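Local atomic coordinates of B-agarase (Agarivorans gilvus, PDB entry 5Z6P), a protein that probably hydrolyses glycosidic linkages of agarose as a beta-agarase of glycoside hydrolase family 50. Residues Y218-I223 and R360-Q365; T317-D322 and Q391-S396; E509-R514 and A621-N626; N643-G648 and I666-F671. All blocks are in the same frame, centred on the assembly; numbering follows the deposited sequence.

Contact 1 (Y218-I223 and R360-Q365); sequences YLSGII and RRAMYQ
Met363 lays its side chain along Leu219 and Ile222, all three pointing the same way, with CE of Met363 3.5 Å from CG2 of Ile222. Two beta turns meet here, a type II turn from Leu219 to Ile222 and a type I turn from Arg361 to Tyr364 at the end of helix 353-361. The bend at chi3 of Met363 (72°) brings its methyl group against Ile222 CG2 and within van der Waals range of Leu219 CD1, while CG of Met363 rests against the carbonyl O of Leu219. Backbone bonds hold the turns in register. Gly221 N donates to Ala362 O at 2.7 Å; Ile223 N binds Met363 O at 3.0 Å and so opens a single bridge between Ile223 and Tyr364. The Tyr364 ring lies beside Ile223, its hydroxyl hydrogen-bonded to Ile316 O and Thr723 OG1. At the exposed end Gln365 closes the bridge, its N bonded to Ile223 O at 2.9 Å and its CB 3.2 Å from that same oxygen.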
loop_
_atom_site.group_PDB
_atom_site.type_symbol
_atom_site.label_atom_id
_atom_site.label_comp_id
_atom_site.label_asym_id
_atom_site.label_seq_id
_atom_site.Cartn_x
_atom_site.Cartn_y
_atom_site.Cartn_z
ATOM N N TYR A 218 22.046 17.213 9.427
ATOM C CA TYR A 218 22.353 15.789 9.548
ATOM C C TYR A 218 22.467 15.091 8.198
ATOM O O TYR A 218 23.366 14.289 7.985
ATOM C CB TYR A 218 21.278 15.100 10.398
ATOM C CG TYR A 218 21.572 13.668 10.765
ATOM C CD1 TYR A 218 22.721 13.335 11.466
ATOM C CD2 TYR A 218 20.677 12.653 10.450
ATOM C CE1 TYR A 218 22.992 12.035 11.811
ATOM C CE2 TYR A 218 20.934 11.348 10.796
ATOM C CZ TYR A 218 22.094 11.043 11.476
ATOM O OH TYR A 218 22.361 9.741 11.825
ATOM N N LEU A 219 21.570 15.427 7.278
ATOM C CA LEU A 219 21.490 14.713 6.012
ATOM C C LEU A 219 22.068 15.490 4.832
ATOM O O LEU A 219 21.872 15.114 3.679
ATOM C CB LEU A 219 20.031 14.338 5.731
ATOM C CG LEU A 219 19.353 13.460 6.791
ATOM C CD1 LEU A 219 17.915 13.202 6.429
ATOM C CD2 LEU A 219 20.090 12.148 6.932
ATOM N N SER A 220 22.787 16.568 5.123
ATOM C CA SER A 220 23.423 17.351 4.080
ATOM C C SER A 220 24.294 16.469 3.203
ATOM O O SER A 220 25.123 15.706 3.693
ATOM C CB SER A 220 24.255 18.483 4.694
ATOM O OG SER A 220 25.037 19.131 3.711
ATOM N N GLY A 221 24.079 16.558 1.901
ATOM C CA GLY A 221 24.864 15.797 0.945
ATOM C C GLY A 221 24.684 14.286 0.975
ATOM O O GLY A 221 25.571 13.562 0.531
ATOM N N ILE A 222 23.550 13.808 1.485
ATOM C CA ILE A 222 23.309 12.361 1.589
ATOM C C ILE A 222 22.947 11.700 0.252
ATOM O O ILE A 222 23.021 10.476 0.128
ATOM C CB ILE A 222 22.184 12.039 2.617
ATOM C CG1 ILE A 222 22.139 10.547 2.971
ATOM C CG2 ILE A 222 20.861 12.418 2.071
ATOM C CD1 ILE A 222 22.929 10.178 4.168
ATOM N N ILE A 223 22.551 12.489 -0.745
ATOM C CA ILE A 223 22.190 11.938 -2.057
ATOM C C ILE A 223 23.244 12.229 -3.127
ATOM O O ILE A 223 23.627 13.378 -3.324
ATOM C CB ILE A 223 20.824 12.486 -2.559
ATOM C CG1 ILE A 223 19.724 12.330 -1.498
ATOM C CG2 ILE A 223 20.433 11.807 -3.862
ATOM C CD1 ILE A 223 19.438 10.888 -1.079
ATOM N N ARG A 360 16.365 20.532 2.517
ATOM C CA ARG A 360 16.168 19.550 1.451
ATOM C C ARG A 360 17.165 19.735 0.318
ATOM O O ARG A 360 17.796 18.775 -0.103
ATOM C CB ARG A 360 14.744 19.612 0.898
ATOM C CG ARG A 360 14.565 18.803 -0.393
ATOM C CD ARG A 360 14.870 17.314 -0.184
ATOM N NE ARG A 360 13.943 16.708 0.756
ATOM C CZ ARG A 360 12.777 16.166 0.415
ATOM N NH1 ARG A 360 12.393 16.138 -0.856
ATOM N NH2 ARG A 360 11.995 15.642 1.351
ATOM N N ARG A 361 17.309 20.961 -0.173
ATOM C CA ARG A 361 18.248 21.237 -1.256
ATOM C C ARG A 361 19.683 20.843 -0.889
ATOM O O ARG A 361 20.424 20.323 -1.725
ATOM C CB ARG A 361 18.182 22.722 -1.658
ATOM C CG ARG A 361 19.173 23.148 -2.734
ATOM C CD ARG A 361 19.113 22.252 -3.955
ATOM N NE ARG A 361 20.057 22.632 -5.009
ATOM C CZ ARG A 361 21.299 22.167 -5.120
ATOM N NH1 ARG A 361 21.782 21.306 -4.237
ATOM N NH2 ARG A 361 22.062 22.557 -6.126
ATOM N N ALA A 362 20.067 21.063 0.360
ATOM C CA ALA A 362 21.419 20.707 0.794
ATOM C C ALA A 362 21.636 19.184 0.880
ATOM O O ALA A 362 22.765 18.719 1.042
ATOM C CB ALA A 362 21.727 21.352 2.119
ATOM N N MET A 363 20.566 18.400 0.757
ATOM C CA MET A 363 20.739 16.941 0.754
ATOM C C MET A 363 21.374 16.458 -0.544
ATOM O O MET A 363 22.007 15.402 -0.581
ATOM C CB MET A 363 19.402 16.222 0.963
ATOM C CG MET A 363 18.817 16.308 2.359
ATOM S SD MET A 363 17.186 15.509 2.459
ATOM C CE MET A 363 17.643 13.789 2.364
ATOM N N TYR A 364 21.190 17.221 -1.616
ATOM C CA TYR A 364 21.666 16.789 -2.922
ATOM C C TYR A 364 23.098 17.237 -3.199
ATOM O O TYR A 364 23.408 18.428 -3.187
ATOM C CB TYR A 364 20.729 17.289 -4.031
ATOM C CG TYR A 364 19.293 16.865 -3.826
ATOM C CD1 TYR A 364 18.879 15.573 -4.132
ATOM C CD2 TYR A 364 18.355 17.746 -3.301
ATOM C CE1 TYR A 364 17.569 15.176 -3.939
ATOM C CE2 TYR A 364 17.035 17.352 -3.089
ATOM C CZ TYR A 364 16.653 16.066 -3.410
ATOM O OH TYR A 364 15.349 15.674 -3.216
ATOM N N GLN A 365 23.965 16.262 -3.435
ATOM C CA GLN A 365 25.326 16.527 -3.873
ATOM C C GLN A 365 25.349 17.086 -5.292
ATOM O O GLN A 365 26.207 17.890 -5.627
ATOM C CB GLN A 365 26.172 15.256 -3.815
ATOM C CG GLN A 365 26.522 14.770 -2.433
ATOM C CD GLN A 365 27.405 13.529 -2.468
ATOM O OE1 GLN A 365 27.395 12.764 -3.431
ATOM N NE2 GLN A 365 28.166 13.324 -1.413
#

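Contact 2 (T317-D322 and Q391-S396); sequences TGIDYD and QGETYS
Thr317 OG1 is gripped from two sides of the contact: it donates to Glu393 OE1 at 2.8 Å and accepts from Ile319 N at 3.2 Å, the latter forming an ST turn. The carboxylate oxygen is met on its anti side, with the hydroxyl 30° out of the carboxylate plane. Glu393 reaches it with an extended chain, CG anti to the backbone N (chi1 176°), and runs alongside Ile319, whose CB and CG1 both lie against OE1. The other carboxylate oxygen, OE2, is hydrogen-bonded to Tyr370 OH. Next to this pair the Thr317 methyl CG2 abuts CB of Tyr395 at 3.7 Å.

The backbones pair antiparallel at Asp322 and Gln391, which exchange two bonds. Two further backbone bonds join Glu393 to Ile319 O, at 2.9 Å from Glu393 N, and to Thr317 N, while a water donates to both Ile319 O and Glu393 O. The chain of 317-322 makes a type II turn from Gly318 to Tyr321, within which Ile319 O receives the Glu393 bond. Tyr321 CA comes to 3.2 Å from Gln391 O in a CA-H...O contact, and a second water joins Asp320 OD2 to Gln391 OE1, weakly at the latter, which is also bonded to Arg382. The arrangement is that of an interrupted edge strand, 315-325, beside the central strand 388-395 of a three-stranded antiparallel sheet.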
loop_
_atom_site.group_PDB
_atom_site.type_symbol
_atom_site.label_atom_id
_atom_site.label_comp_id
_atom_site.label_asym_id
_atom_site.label_seq_id
_atom_site.Cartn_x
_atom_site.Cartn_y
_atom_site.Cartn_z
ATOM N N THR A 317 13.133 19.119 -4.960
ATOM C CA THR A 317 14.528 19.566 -4.843
ATOM C C THR A 317 14.747 20.540 -3.702
ATOM O O THR A 317 15.872 20.753 -3.274
ATOM C CB THR A 317 15.045 20.248 -6.130
ATOM O OG1 THR A 317 14.266 21.418 -6.402
ATOM C CG2 THR A 317 14.997 19.301 -7.311
ATOM N N GLY A 318 13.680 21.138 -3.212
ATOM C CA GLY A 318 13.806 22.219 -2.252
ATOM C C GLY A 318 13.657 23.586 -2.915
ATOM O O GLY A 318 13.145 24.517 -2.303
ATOM N N ILE A 319 14.102 23.709 -4.166
ATOM C CA ILE A 319 13.995 24.990 -4.878
ATOM C C ILE A 319 12.523 25.363 -5.082
ATOM O O ILE A 319 11.741 24.578 -5.618
ATOM C CB ILE A 319 14.711 24.959 -6.254
ATOM C CG1 ILE A 319 16.199 24.612 -6.096
ATOM C CG2 ILE A 319 14.512 26.287 -7.001
ATOM C CD1 ILE A 319 16.955 25.502 -5.138
ATOM N N ASP A 320 12.166 26.561 -4.622
ATOM C CA ASP A 320 10.808 27.092 -4.669
ATOM C C ASP A 320 9.829 26.278 -3.845
ATOM O O ASP A 320 8.622 26.372 -4.043
ATOM C CB ASP A 320 10.320 27.188 -6.112
ATOM C CG ASP A 320 10.699 28.496 -6.764
ATOM O OD1 ASP A 320 11.548 29.194 -6.195
ATOM O OD2 ASP A 320 10.150 28.821 -7.830
ATOM N N TYR A 321 10.332 25.473 -2.919
ATOM C CA TYR A 321 9.418 24.725 -2.074
ATOM C C TYR A 321 8.650 25.646 -1.134
ATOM O O TYR A 321 9.248 26.429 -0.416
ATOM C CB TYR A 321 10.123 23.665 -1.226
ATOM C CG TYR A 321 9.102 22.997 -0.353
ATOM C CD1 TYR A 321 8.164 22.147 -0.904
ATOM C CD2 TYR A 321 9.013 23.281 1.002
ATOM C CE1 TYR A 321 7.194 21.560 -0.132
ATOM C CE2 TYR A 321 8.043 22.695 1.784
ATOM C CZ TYR A 321 7.137 21.835 1.207
ATOM O OH TYR A 321 6.165 21.240 1.964
ATOM N N ASP A 322 7.330 25.525 -1.109
ATOM C CA ASP A 322 6.549 26.277 -0.141
ATOM C C ASP A 322 5.246 25.577 0.206
ATOM O O ASP A 322 4.729 24.774 -0.566
ATOM C CB ASP A 322 6.267 27.685 -0.666
ATOM C CG ASP A 322 5.887 28.656 0.436
ATOM O OD1 ASP A 322 6.003 28.297 1.624
ATOM O OD2 ASP A 322 5.488 29.789 0.112
ATOM N N GLN A 391 3.907 23.822 -3.339
ATOM C CA GLN A 391 4.620 23.745 -4.587
ATOM C C GLN A 391 6.103 23.562 -4.506
ATOM O O GLN A 391 6.681 23.693 -3.462
ATOM C CB GLN A 391 4.385 25.053 -5.366
ATOM C CG GLN A 391 5.117 26.256 -4.815
ATOM C CD GLN A 391 5.263 27.451 -5.753
ATOM O OE1 GLN A 391 4.723 27.506 -6.834
ATOM N NE2 GLN A 391 6.013 28.394 -5.327
ATOM N N GLY A 392 6.706 23.279 -5.644
ATOM C CA GLY A 392 8.145 23.199 -5.707
ATOM C C GLY A 392 8.692 22.616 -6.982
ATOM O O GLY A 392 8.023 21.900 -7.707
ATOM N N GLU A 393 9.944 22.933 -7.248
ATOM C CA GLU A 393 10.688 22.274 -8.301
ATOM C C GLU A 393 10.862 20.805 -7.946
ATOM O O GLU A 393 11.021 20.472 -6.782
ATOM C CB GLU A 393 12.043 22.952 -8.483
ATOM C CG GLU A 393 12.941 22.301 -9.492
ATOM C CD GLU A 393 14.326 22.916 -9.514
ATOM O OE1 GLU A 393 15.208 22.427 -8.789
ATOM O OE2 GLU A 393 14.529 23.888 -10.264
ATOM N N THR A 394 10.813 19.937 -8.945
ATOM C CA THR A 394 11.094 18.529 -8.733
ATOM C C THR A 394 12.185 18.042 -9.660
ATOM O O THR A 394 12.555 18.719 -10.626
ATOM C CB THR A 394 9.847 17.642 -8.956
ATOM O OG1 THR A 394 9.451 17.699 -10.331
ATOM C CG2 THR A 394 8.704 18.087 -8.067
ATOM N N TYR A 395 12.690 16.850 -9.368
ATOM C CA TYR A 395 13.637 16.231 -10.255
ATOM C C TYR A 395 13.447 14.729 -10.232
ATOM O O TYR A 395 13.141 14.158 -9.200
ATOM C CB TYR A 395 15.068 16.599 -9.864
ATOM C CG TYR A 395 16.064 16.266 -10.944
ATOM C CD1 TYR A 395 16.146 17.036 -12.098
ATOM C CD2 TYR A 395 16.907 15.170 -10.830
ATOM C CE1 TYR A 395 17.057 16.735 -13.096
ATOM C CE2 TYR A 395 17.820 14.865 -11.825
ATOM C CZ TYR A 395 17.892 15.649 -12.953
ATOM O OH TYR A 395 18.796 15.343 -13.948
ATOM N N SER A 396 13.618 14.106 -11.385
ATOM C CA SER A 396 13.620 12.652 -11.472
ATOM C C SER A 396 15.023 12.158 -11.800
ATOM O O SER A 396 15.462 12.232 -12.939
ATOM C CB SER A 396 12.625 12.170 -12.519
ATOM O OG SER A 396 12.878 10.830 -12.883
HETATM O O HOH W 1 11.313 22.038 -4.572
HETATM O O HOH W 2 7.546 28.745 -8.392
#

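Contact 3 (E509-R514 and A621-N626); sequences EKSWGR and ADWGMN
Trp623 spreads its indole beside the backbone of Glu509 and Lys510, CH2 lying 3.5 Å from Glu509 O. Both segments are loops following strands 501-506 and 614-615, consistent with the (beta/alpha)8 barrel of the family. With chi1 of 45° Trp623 CG sits between its own N and carbonyl carbon, placing Ala621 CB 3.3 Å above one indole face, toward its rim. Glu509 presses CG on that methyl at 3.7 Å. Arg514, extended from CG to NE, crosses Trp623 at about a right angle; CB touches Trp623 O at 3.2 Å and its guanidinium takes Trp623 CB over one face, 19° from the plane of the indole. Elsewhere Trp512 offers its ring edge at CD1 to Gly624 O, 3.3 Å away. Asn626, its CG likewise between N and carbonyl carbon (chi1 49°), caps the following helix with OD1 on Val629 N, leaving ND2 to bridge back. ND2 bonds Gly513 O at 3.2 Å, that oxygen lying near the amide plane, and reaches Trp512 O weakly at 3.4 Å.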
loop_
_atom_site.group_PDB
_atom_site.type_symbol
_atom_site.label_atom_id
_atom_site.label_comp_id
_atom_site.label_asym_id
_atom_site.label_seq_id
_atom_site.Cartn_x
_atom_site.Cartn_y
_atom_site.Cartn_z
ATOM N N GLU A 509 -8.784 2.091 -4.075
ATOM C CA GLU A 509 -8.818 2.244 -2.631
ATOM C C GLU A 509 -9.757 3.343 -2.110
ATOM O O GLU A 509 -9.319 4.284 -1.431
ATOM C CB GLU A 509 -7.377 2.490 -2.116
ATOM C CG GLU A 509 -6.413 1.302 -2.334
ATOM C CD GLU A 509 -5.076 1.438 -1.584
ATOM O OE1 GLU A 509 -4.767 2.543 -1.106
ATOM O OE2 GLU A 509 -4.353 0.430 -1.459
ATOM N N LYS A 510 -11.044 3.239 -2.425
ATOM C CA LYS A 510 -12.005 4.181 -1.853
ATOM C C LYS A 510 -12.250 3.857 -0.365
ATOM O O LYS A 510 -12.040 2.726 0.075
ATOM C CB LYS A 510 -13.326 4.164 -2.642
ATOM C CG LYS A 510 -13.199 4.661 -4.063
ATOM C CD LYS A 510 -14.568 4.814 -4.739
ATOM C CE LYS A 510 -14.429 5.274 -6.195
ATOM N NZ LYS A 510 -13.701 6.583 -6.325
ATOM N N SER A 511 -12.693 4.852 0.402
ATOM C CA SER A 511 -12.995 4.653 1.820
ATOM C C SER A 511 -14.393 4.053 2.053
ATOM O O SER A 511 -15.290 4.740 2.535
ATOM C CB SER A 511 -12.864 5.982 2.573
ATOM O OG SER A 511 -11.524 6.441 2.572
ATOM N N TRP A 512 -14.573 2.774 1.723
ATOM C CA TRP A 512 -15.918 2.161 1.728
ATOM C C TRP A 512 -16.441 1.917 3.137
ATOM O O TRP A 512 -17.628 1.641 3.332
ATOM C CB TRP A 512 -15.925 0.827 0.976
ATOM C CG TRP A 512 -15.692 0.896 -0.488
ATOM C CD1 TRP A 512 -14.534 0.579 -1.163
ATOM C CD2 TRP A 512 -16.638 1.304 -1.482
ATOM N NE1 TRP A 512 -14.722 0.736 -2.515
ATOM C CE2 TRP A 512 -15.991 1.194 -2.735
ATOM C CE3 TRP A 512 -17.964 1.762 -1.429
ATOM C CZ2 TRP A 512 -16.643 1.509 -3.929
ATOM C CZ3 TRP A 512 -18.603 2.069 -2.615
ATOM C CH2 TRP A 512 -17.947 1.938 -3.846
ATOM N N GLY A 513 -15.542 1.992 4.112
ATOM C CA GLY A 513 -15.867 1.674 5.483
ATOM C C GLY A 513 -14.843 0.718 6.085
ATOM O O GLY A 513 -14.567 -0.344 5.536
ATOM N N ARG A 514 -14.272 1.105 7.216
ATOM C CA ARG A 514 -13.252 0.299 7.871
ATOM C C ARG A 514 -13.852 -0.589 8.949
ATOM O O ARG A 514 -14.449 -0.102 9.914
ATOM C CB ARG A 514 -12.170 1.199 8.473
ATOM C CG ARG A 514 -11.049 0.451 9.178
ATOM C CD ARG A 514 -10.109 1.436 9.856
ATOM N NE ARG A 514 -8.932 0.764 10.395
ATOM C CZ ARG A 514 -7.685 1.095 10.085
ATOM N NH1 ARG A 514 -7.454 2.104 9.252
ATOM N NH2 ARG A 514 -6.671 0.426 10.611
ATOM N N ALA A 621 -8.699 -1.504 -0.488
ATOM C CA ALA A 621 -7.689 -1.516 0.578
ATOM C C ALA A 621 -8.266 -2.268 1.766
ATOM O O ALA A 621 -9.489 -2.358 1.896
ATOM C CB ALA A 621 -7.293 -0.114 0.977
ATOM N N ASP A 622 -7.402 -2.785 2.640
ATOM C CA ASP A 622 -7.870 -3.565 3.784
ATOM C C ASP A 622 -8.626 -2.701 4.807
ATOM O O ASP A 622 -9.418 -3.230 5.591
ATOM C CB ASP A 622 -6.707 -4.340 4.447
ATOM C CG ASP A 622 -5.616 -3.434 5.052
ATOM O OD1 ASP A 622 -5.640 -2.213 4.879
ATOM O OD2 ASP A 622 -4.703 -3.973 5.690
ATOM N N TRP A 623 -8.412 -1.383 4.771
ATOM C CA TRP A 623 -9.160 -0.449 5.624
ATOM C C TRP A 623 -10.378 0.135 4.890
ATOM O O TRP A 623 -11.127 0.944 5.440
ATOM C CB TRP A 623 -8.262 0.696 6.101
ATOM C CG TRP A 623 -7.409 1.259 5.001
ATOM C CD1 TRP A 623 -6.079 1.012 4.790
ATOM C CD2 TRP A 623 -7.821 2.138 3.947
ATOM N NE1 TRP A 623 -5.650 1.679 3.679
ATOM C CE2 TRP A 623 -6.698 2.385 3.145
ATOM C CE3 TRP A 623 -9.037 2.740 3.598
ATOM C CZ2 TRP A 623 -6.746 3.201 2.022
ATOM C CZ3 TRP A 623 -9.082 3.547 2.494
ATOM C CH2 TRP A 623 -7.946 3.779 1.723
ATOM N N GLY A 624 -10.544 -0.257 3.635
ATOM C CA GLY A 624 -11.644 0.228 2.834
ATOM C C GLY A 624 -12.403 -0.926 2.235
ATOM O O GLY A 624 -12.596 -0.982 1.030
ATOM N N MET A 625 -12.809 -1.863 3.082
ATOM C CA MET A 625 -13.590 -3.003 2.638
ATOM C C MET A 625 -14.364 -3.643 3.768
ATOM O O MET A 625 -14.035 -3.497 4.944
ATOM C CB MET A 625 -12.705 -4.043 1.949
ATOM C CG MET A 625 -11.684 -4.691 2.828
ATOM S SD MET A 625 -10.882 -6.046 1.951
ATOM C CE MET A 625 -11.973 -7.419 2.338
ATOM N N ASN A 626 -15.414 -4.353 3.377
ATOM C CA ASN A 626 -16.355 -4.939 4.309
ATOM C C ASN A 626 -17.292 -5.872 3.538
ATOM O O ASN A 626 -17.344 -5.798 2.312
ATOM C CB ASN A 626 -17.118 -3.832 5.030
ATOM C CG ASN A 626 -17.657 -2.809 4.073
ATOM O OD1 ASN A 626 -18.523 -3.117 3.253
ATOM N ND2 ASN A 626 -17.144 -1.583 4.161
HETATM O O HOH W 3 -11.030 0.311 -0.692
HETATM O O HOH W 4 -12.634 3.040 4.582
#

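Contact 4 (N643-G648 and I666-F671); sequences NYYKEG and IGEFHF
Tyr645 drives its hydroxyl into Glu668, OH donating to OE1 at 2.6 Å, and Tyr645 OH is only 3.2 Å from Glu668 CB. The carboxylate is met on its anti side, with ring and carboxylate planes steeply inclined. The Asn643 amide stacks on the carboxylate, their planes 30° apart, with CG of Asn643 3.6 Å from CD of Glu668. Further partners fix the two groups: Asn643 ND2 is hydrogen-bonded to Glu509 OE2, and Glu668 OE2 forms a salt bridge to Arg619. The other edge of the Tyr645 ring turns to the face of His670 in a T-shaped pair, centroids 4.6 Å apart and planes at 59°. These residues lie at and just beyond the C-terminal ends of the adjacent parallel strands 640-643 and 664-668; in clan GH-A barrels this end carries the active site. Backbone support comes from Tyr644 N, bonded to Glu668 O at 3.0 Å. Past Tyr645 the chains part, Glu647 and Phe671 having CA atoms 8.3 Å apart, and a water fills in by donating to Lys646 O and His670 O. Here Phe671 CZ stands 3.8 Å from Lys646 O, while Lys646 NZ is hydrogen-bonded to His193 NE2 and Glu647 OE1 to Ser195 OG.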
loop_
_atom_site.group_PDB
_atom_site.type_symbol
_atom_site.label_atom_id
_atom_site.label_comp_id
_atom_site.label_asym_id
_atom_site.label_seq_id
_atom_site.Cartn_x
_atom_site.Cartn_y
_atom_site.Cartn_z
ATOM N N ASN A 643 -6.051 -4.920 -2.688
ATOM C CA ASN A 643 -4.639 -4.614 -2.413
ATOM C C ASN A 643 -4.307 -5.172 -1.036
ATOM O O ASN A 643 -5.098 -5.035 -0.124
ATOM C CB ASN A 643 -4.350 -3.106 -2.471
ATOM C CG ASN A 643 -4.549 -2.513 -3.858
ATOM O OD1 ASN A 643 -4.586 -3.226 -4.868
ATOM N ND2 ASN A 643 -4.659 -1.200 -3.912
ATOM N N TYR A 644 -3.156 -5.820 -0.876
ATOM C CA TYR A 644 -2.917 -6.504 0.383
ATOM C C TYR A 644 -1.455 -6.560 0.763
ATOM O O TYR A 644 -0.701 -7.410 0.302
ATOM C CB TYR A 644 -3.503 -7.914 0.348
ATOM C CG TYR A 644 -3.803 -8.468 1.711
ATOM C CD1 TYR A 644 -4.785 -7.899 2.505
ATOM C CD2 TYR A 644 -3.106 -9.569 2.215
ATOM C CE1 TYR A 644 -5.056 -8.382 3.752
ATOM C CE2 TYR A 644 -3.377 -10.070 3.472
ATOM C CZ TYR A 644 -4.361 -9.474 4.232
ATOM O OH TYR A 644 -4.657 -9.940 5.481
ATOM N N TYR A 645 -1.098 -5.632 1.642
ATOM C CA TYR A 645 0.262 -5.436 2.108
ATOM C C TYR A 645 0.473 -6.204 3.401
ATOM O O TYR A 645 0.466 -5.630 4.481
ATOM C CB TYR A 645 0.536 -3.951 2.298
ATOM C CG TYR A 645 0.634 -3.180 0.993
ATOM C CD1 TYR A 645 1.801 -3.212 0.238
ATOM C CD2 TYR A 645 -0.434 -2.432 0.512
ATOM C CE1 TYR A 645 1.916 -2.504 -0.949
ATOM C CE2 TYR A 645 -0.335 -1.737 -0.670
ATOM C CZ TYR A 645 0.851 -1.765 -1.398
ATOM O OH TYR A 645 0.968 -1.066 -2.574
ATOM N N LYS A 646 0.617 -7.522 3.271
ATOM C CA LYS A 646 0.950 -8.391 4.389
ATOM C C LYS A 646 1.932 -9.422 3.844
ATOM O O LYS A 646 2.317 -9.349 2.684
ATOM C CB LYS A 646 -0.303 -9.058 4.981
ATOM C CG LYS A 646 -1.392 -8.095 5.483
ATOM C CD LYS A 646 -0.981 -7.342 6.734
ATOM C CE LYS A 646 -1.787 -6.053 6.898
ATOM N NZ LYS A 646 -1.222 -5.149 7.942
ATOM N N GLU A 647 2.324 -10.387 4.660
ATOM C CA GLU A 647 3.305 -11.362 4.217
ATOM C C GLU A 647 2.721 -12.353 3.212
ATOM O O GLU A 647 3.464 -13.028 2.507
ATOM C CB GLU A 647 3.904 -12.085 5.418
ATOM C CG GLU A 647 4.701 -11.167 6.349
ATOM C CD GLU A 647 5.507 -11.914 7.390
ATOM O OE1 GLU A 647 5.704 -13.130 7.240
ATOM O OE2 GLU A 647 5.962 -11.275 8.358
ATOM N N GLY A 648 1.389 -12.418 3.141
ATOM C CA GLY A 648 0.685 -13.226 2.159
ATOM C C GLY A 648 -0.793 -13.344 2.526
ATOM O O GLY A 648 -1.253 -12.690 3.467
ATOM N N ILE A 666 -4.897 -9.839 -6.690
ATOM C CA ILE A 666 -4.146 -8.931 -5.838
ATOM C C ILE A 666 -3.607 -7.788 -6.678
ATOM O O ILE A 666 -2.848 -8.007 -7.621
ATOM C CB ILE A 666 -2.962 -9.621 -5.111
ATOM C CG1 ILE A 666 -3.473 -10.662 -4.109
ATOM C CG2 ILE A 666 -2.134 -8.575 -4.358
ATOM C CD1 ILE A 666 -4.334 -10.058 -3.013
ATOM N N GLY A 667 -3.979 -6.565 -6.327
ATOM C CA GLY A 667 -3.551 -5.407 -7.094
ATOM C C GLY A 667 -2.195 -4.844 -6.694
ATOM O O GLY A 667 -1.513 -4.249 -7.509
ATOM N N GLU A 668 -1.827 -5.038 -5.432
ATOM C CA GLU A 668 -0.627 -4.477 -4.839
ATOM C C GLU A 668 -0.153 -5.299 -3.648
ATOM O O GLU A 668 -0.953 -5.753 -2.842
ATOM C CB GLU A 668 -0.866 -3.045 -4.360
ATOM C CG GLU A 668 -1.193 -2.035 -5.444
ATOM C CD GLU A 668 -1.610 -0.693 -4.880
ATOM O OE1 GLU A 668 -1.199 -0.371 -3.760
ATOM O OE2 GLU A 668 -2.365 0.014 -5.559
ATOM N N PHE A 669 1.167 -5.443 -3.544
ATOM C CA PHE A 669 1.844 -5.931 -2.342
ATOM C C PHE A 669 3.318 -5.588 -2.492
ATOM O O PHE A 669 3.787 -5.368 -3.604
ATOM C CB PHE A 669 1.662 -7.444 -2.136
ATOM C CG PHE A 669 2.419 -8.299 -3.111
ATOM C CD1 PHE A 669 1.951 -8.501 -4.392
ATOM C CD2 PHE A 669 3.583 -8.944 -2.724
ATOM C CE1 PHE A 669 2.644 -9.301 -5.290
ATOM C CE2 PHE A 669 4.291 -9.744 -3.603
ATOM C CZ PHE A 669 3.828 -9.927 -4.892
ATOM N N HIS A 670 4.053 -5.554 -1.391
ATOM C CA HIS A 670 5.495 -5.417 -1.534
ATOM C C HIS A 670 6.289 -5.813 -0.318
ATOM O O HIS A 670 5.743 -6.107 0.745
ATOM C CB HIS A 670 5.871 -3.974 -1.956
ATOM C CG HIS A 670 5.579 -2.912 -0.937
ATOM N ND1 HIS A 670 5.102 -1.666 -1.286
ATOM C CD2 HIS A 670 5.741 -2.889 0.404
ATOM C CE1 HIS A 670 4.963 -0.932 -0.197
ATOM N NE2 HIS A 670 5.355 -1.646 0.840
ATOM N N PHE A 671 7.602 -5.795 -0.506
ATOM C CA PHE A 671 8.558 -6.022 0.558
ATOM C C PHE A 671 9.765 -5.079 0.403
ATOM O O PHE A 671 10.347 -4.986 -0.671
ATOM C CB PHE A 671 8.996 -7.493 0.547
ATOM C CG PHE A 671 7.867 -8.441 0.773
ATOM C CD1 PHE A 671 7.349 -8.623 2.037
ATOM C CD2 PHE A 671 7.288 -9.122 -0.287
ATOM C CE1 PHE A 671 6.296 -9.484 2.235
ATOM C CE2 PHE A 671 6.237 -9.979 -0.080
ATOM C CZ PHE A 671 5.744 -10.160 1.176
HETATM O O HOH W 5 3.307 -7.238 1.137
#

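The four contacts form two touching pairs. Contacts 1 and 2, with centres 14 Å apart, interlock along the chain: their segments alternate, and Arg360, Arg361 and Tyr364 pack on the Thr317 carbonyl, so helix 353-361 is set against strand 315-325. Contacts 3 and 4 come later and in series, with centres 15 Å apart, and touch through Glu509 and Asn643. The pairs are remote from each other, their centres 31 to 38 Å apart. Contacts 1 and 2 lie about 25 to 27 Å from the chain centre, in turns and a small three-stranded sheet, whereas contacts 3 and 4 shape loops at the strand ends of the putative catalytic barrel.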